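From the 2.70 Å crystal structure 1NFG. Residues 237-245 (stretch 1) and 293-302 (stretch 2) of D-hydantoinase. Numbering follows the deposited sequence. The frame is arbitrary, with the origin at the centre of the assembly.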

# COMPACT_ATOMS: atom_id res chain seq x y z
N HIS A 237 18.67 5.77 11.74
CA HIS A 237 19.14 5.11 10.53
C HIS A 237 18.17 4.24 9.73
O HIS A 237 18.27 3.01 9.74
CB HIS A 237 20.43 4.32 10.82
CG HIS A 237 20.32 3.37 11.99
ND1 HIS A 237 19.22 2.56 12.19
CD2 HIS A 237 21.19 3.09 12.99
CE1 HIS A 237 19.42 1.82 13.27
NE2 HIS A 237 20.60 2.12 13.77
N VAL A 238 17.21 4.87 9.05
CA VAL A 238 16.29 4.14 8.18
C VAL A 238 17.19 3.93 6.97
O VAL A 238 17.71 4.89 6.41
CB VAL A 238 15.10 5.00 7.76
CG1 VAL A 238 14.33 4.29 6.66
CG2 VAL A 238 14.19 5.25 8.96
N THR A 239 17.38 2.68 6.57
CA THR A 239 18.31 2.38 5.50
C THR A 239 17.81 1.80 4.17
O THR A 239 18.58 1.70 3.22
CB THR A 239 19.37 1.42 6.03
OG1 THR A 239 18.80 0.10 6.11
CG2 THR A 239 19.80 1.84 7.42
N CYS A 240 16.55 1.40 4.10
CA CYS A 240 16.08 0.79 2.87
C CYS A 240 14.62 1.07 2.57
O CYS A 240 13.88 1.58 3.41
CB CYS A 240 16.29 -0.72 2.94
SG CYS A 240 15.41 -1.49 4.33
N GLU A 241 14.22 0.70 1.36
CA GLU A 241 12.85 0.91 0.90
C GLU A 241 11.78 0.28 1.80
O GLU A 241 10.77 0.92 2.11
CB GLU A 241 12.72 0.40 -0.54
CG GLU A 241 11.30 0.35 -1.07
CD GLU A 241 11.26 0.06 -2.56
OE1 GLU A 241 12.16 -0.66 -3.06
OE2 GLU A 241 10.33 0.56 -3.23
N GLU A 242 12.00 -0.96 2.22
CA GLU A 242 11.01 -1.63 3.05
C GLU A 242 10.80 -1.02 4.42
O GLU A 242 9.66 -0.89 4.87
CB GLU A 242 11.32 -3.14 3.17
CG GLU A 242 12.76 -3.51 2.93
CD GLU A 242 13.11 -3.66 1.47
OE1 GLU A 242 12.54 -4.56 0.82
OE2 GLU A 242 13.96 -2.88 0.97
N SER A 243 11.87 -0.63 5.11
CA SER A 243 11.68 -0.03 6.43
C SER A 243 11.11 1.38 6.28
O SER A 243 10.28 1.81 7.08
CB SER A 243 12.99 0.01 7.23
OG SER A 243 13.95 0.87 6.63
N LEU A 244 11.55 2.10 5.25
CA LEU A 244 11.04 3.45 5.04
C LEU A 244 9.54 3.38 4.83
O LEU A 244 8.78 4.21 5.34
CB LEU A 244 11.70 4.09 3.81
CG LEU A 244 11.13 5.45 3.37
CD1 LEU A 244 11.07 6.43 4.54
CD2 LEU A 244 12.00 6.02 2.25
N GLU A 245 9.11 2.36 4.10
CA GLU A 245 7.69 2.18 3.83
C GLU A 245 6.87 2.09 5.11
O GLU A 245 5.76 2.64 5.19
CB GLU A 245 7.47 0.92 2.99
CG GLU A 245 6.06 0.83 2.44
CD GLU A 245 5.86 -0.39 1.57
OE1 GLU A 245 6.79 -0.74 0.79
OE2 GLU A 245 4.77 -0.99 1.65
N LYS A 293 19.28 0.90 -5.38
CA LYS A 293 17.89 1.31 -5.51
C LYS A 293 17.43 1.93 -4.20
O LYS A 293 16.53 2.78 -4.18
CB LYS A 293 17.00 0.11 -5.89
CG LYS A 293 16.96 -1.04 -4.89
CD LYS A 293 15.75 -0.96 -3.98
CE LYS A 293 15.65 -2.20 -3.10
NZ LYS A 293 14.50 -2.14 -2.15
N ASP A 294 18.06 1.54 -3.10
CA ASP A 294 17.70 2.10 -1.82
C ASP A 294 18.27 3.53 -1.74
O ASP A 294 17.69 4.40 -1.09
CB ASP A 294 18.23 1.22 -0.68
CG ASP A 294 17.60 -0.17 -0.68
OD1 ASP A 294 16.42 -0.29 -0.29
OD2 ASP A 294 18.29 -1.14 -1.07
N HIS A 295 19.39 3.76 -2.42
CA HIS A 295 19.98 5.10 -2.44
C HIS A 295 18.98 6.06 -3.09
O HIS A 295 18.75 7.17 -2.59
CB HIS A 295 21.27 5.13 -3.27
CG HIS A 295 22.39 4.33 -2.69
ND1 HIS A 295 23.55 4.07 -3.38
CD2 HIS A 295 22.54 3.73 -1.48
CE1 HIS A 295 24.36 3.35 -2.64
NE2 HIS A 295 23.77 3.13 -1.48
N ASP A 296 18.40 5.64 -4.21
CA ASP A 296 17.44 6.49 -4.91
C ASP A 296 16.23 6.72 -4.03
O ASP A 296 15.74 7.84 -3.90
CB ASP A 296 17.00 5.87 -6.23
CG ASP A 296 18.16 5.51 -7.12
OD1 ASP A 296 19.18 6.24 -7.11
OD2 ASP A 296 18.05 4.49 -7.84
N VAL A 297 15.74 5.65 -3.42
CA VAL A 297 14.58 5.75 -2.55
C VAL A 297 14.82 6.79 -1.46
O VAL A 297 13.99 7.67 -1.24
CB VAL A 297 14.27 4.39 -1.89
CG1 VAL A 297 13.33 4.57 -0.71
CG2 VAL A 297 13.64 3.46 -2.91
N LEU A 298 15.97 6.68 -0.79
CA LEU A 298 16.33 7.59 0.29
C LEU A 298 16.50 9.04 -0.19
O LEU A 298 15.96 9.97 0.42
CB LEU A 298 17.60 7.10 0.99
CG LEU A 298 17.46 5.77 1.75
CD1 LEU A 298 18.83 5.29 2.20
CD2 LEU A 298 16.51 5.93 2.94
N TRP A 299 17.27 9.23 -1.26
CA TRP A 299 17.45 10.57 -1.80
C TRP A 299 16.10 11.18 -2.18
O TRP A 299 15.87 12.36 -1.92
CB TRP A 299 18.37 10.56 -3.02
CG TRP A 299 19.86 10.53 -2.70
CD1 TRP A 299 20.74 9.54 -3.00
CD2 TRP A 299 20.63 11.58 -2.07
NE1 TRP A 299 22.02 9.90 -2.62
CE2 TRP A 299 21.97 11.15 -2.05
CE3 TRP A 299 20.31 12.83 -1.54
CZ2 TRP A 299 23.00 11.93 -1.51
CZ3 TRP A 299 21.34 13.61 -1.01
CH2 TRP A 299 22.67 13.15 -1.00
N ASN A 300 15.21 10.39 -2.78
CA ASN A 300 13.89 10.91 -3.15
C ASN A 300 13.15 11.31 -1.90
O ASN A 300 12.49 12.35 -1.87
CB ASN A 300 13.05 9.88 -3.93
CG ASN A 300 13.54 9.68 -5.36
OD1 ASN A 300 14.07 10.60 -5.99
ND2 ASN A 300 13.35 8.47 -5.88
N ALA A 301 13.25 10.48 -0.87
CA ALA A 301 12.57 10.76 0.39
C ALA A 301 13.12 12.06 0.96
O ALA A 301 12.37 12.87 1.51
CB ALA A 301 12.79 9.62 1.36
N LEU A 302 14.43 12.26 0.84
CA LEU A 302 15.07 13.48 1.34
C LEU A 302 14.47 14.68 0.61
O LEU A 302 13.97 15.61 1.24
CB LEU A 302 16.58 13.45 1.09
CG LEU A 302 17.59 13.14 2.20
CD1 LEU A 302 16.90 12.86 3.52
CD2 LEU A 302 18.47 11.98 1.77

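Stretch 1 enters as a loop through His237, Val238 and Thr239 and turns into a helix at Glu241, with Cys240 in the N-cap position. Stretch 2 is helical throughout, part of a longer helix that extends beyond it at both ends. The two helix axes run in roughly the same direction, at 33° to each other, and approach no closer than 10.2 Å. The backbones come nearest where the first helix starts: the CA atoms of Cys240 and Asp294 lie 5.1 Å apart. Regular i to i-4 hydrogen bonds hold each helix, beginning in stretch 1 with Leu244 N to Cys240 O at 3.0 Å.

The close approach at Cys240 lets Asp294 serve the start of the neighbouring helix. Its CA-to-CB bond points toward stretch 1, and OD1 accepts a hydrogen bond from the backbone amide of Glu241 (Glu241 N to Asp294 OD1, 2.9 Å), nearly linear at 167°. An amide in the first turn has no carbonyl of its own helix to bond, so a carboxylate from the second helix takes that place. Asp294 OD1 also lies 3.3 Å from Cys240 CB, although the CA-to-CB bond of Cys240 points away overall.

Charged groups gather around this bond. The CA-to-CB bond of Lys293 runs sideways to stretch 1, but the long side chain brings NZ close to the acidic residues of the first helical turn. It forms a salt bridge with Glu241 (Lys293 NZ to Glu241 OE1, 2.9 Å) and a second, with a weak hydrogen bond, to Glu242 (Lys293 NZ to Glu242 OE2, 3.3 Å). Within its own stretch it also makes a salt bridge and weak hydrogen bond to Asp294 (Lys293 NZ to Asp294 OD1, 3.3 Å). The ammonium group thus offsets the repulsion expected between two carboxylates whose oxygens, Glu242 OE2 and Asp294 OD1, are 3.8 Å apart.

Farther along the helices the contact becomes apolar. The CA-to-CB bond of Leu244, one turn after Cys240, points toward stretch 2, where Leu244 CD2 meets Val297 CG1 at 3.6 Å and Ala301 CB at 3.8 Å. Val297 and Ala301 are four residues apart, so the CA-to-CB bonds of both point toward stretch 1 from successive turns, and one leucine methyl touches both. Val297 also touches the aliphatic part of Glu241, with Val297 CG2 4.0 Å from Glu241 CB. Leu298 packs against the loop backbone instead: its CD1 lies 3.7 Å from Thr239 O and its CD2 3.8 Å from Val238 O. Altogether the two stretches bury 413 Å², both sides summed.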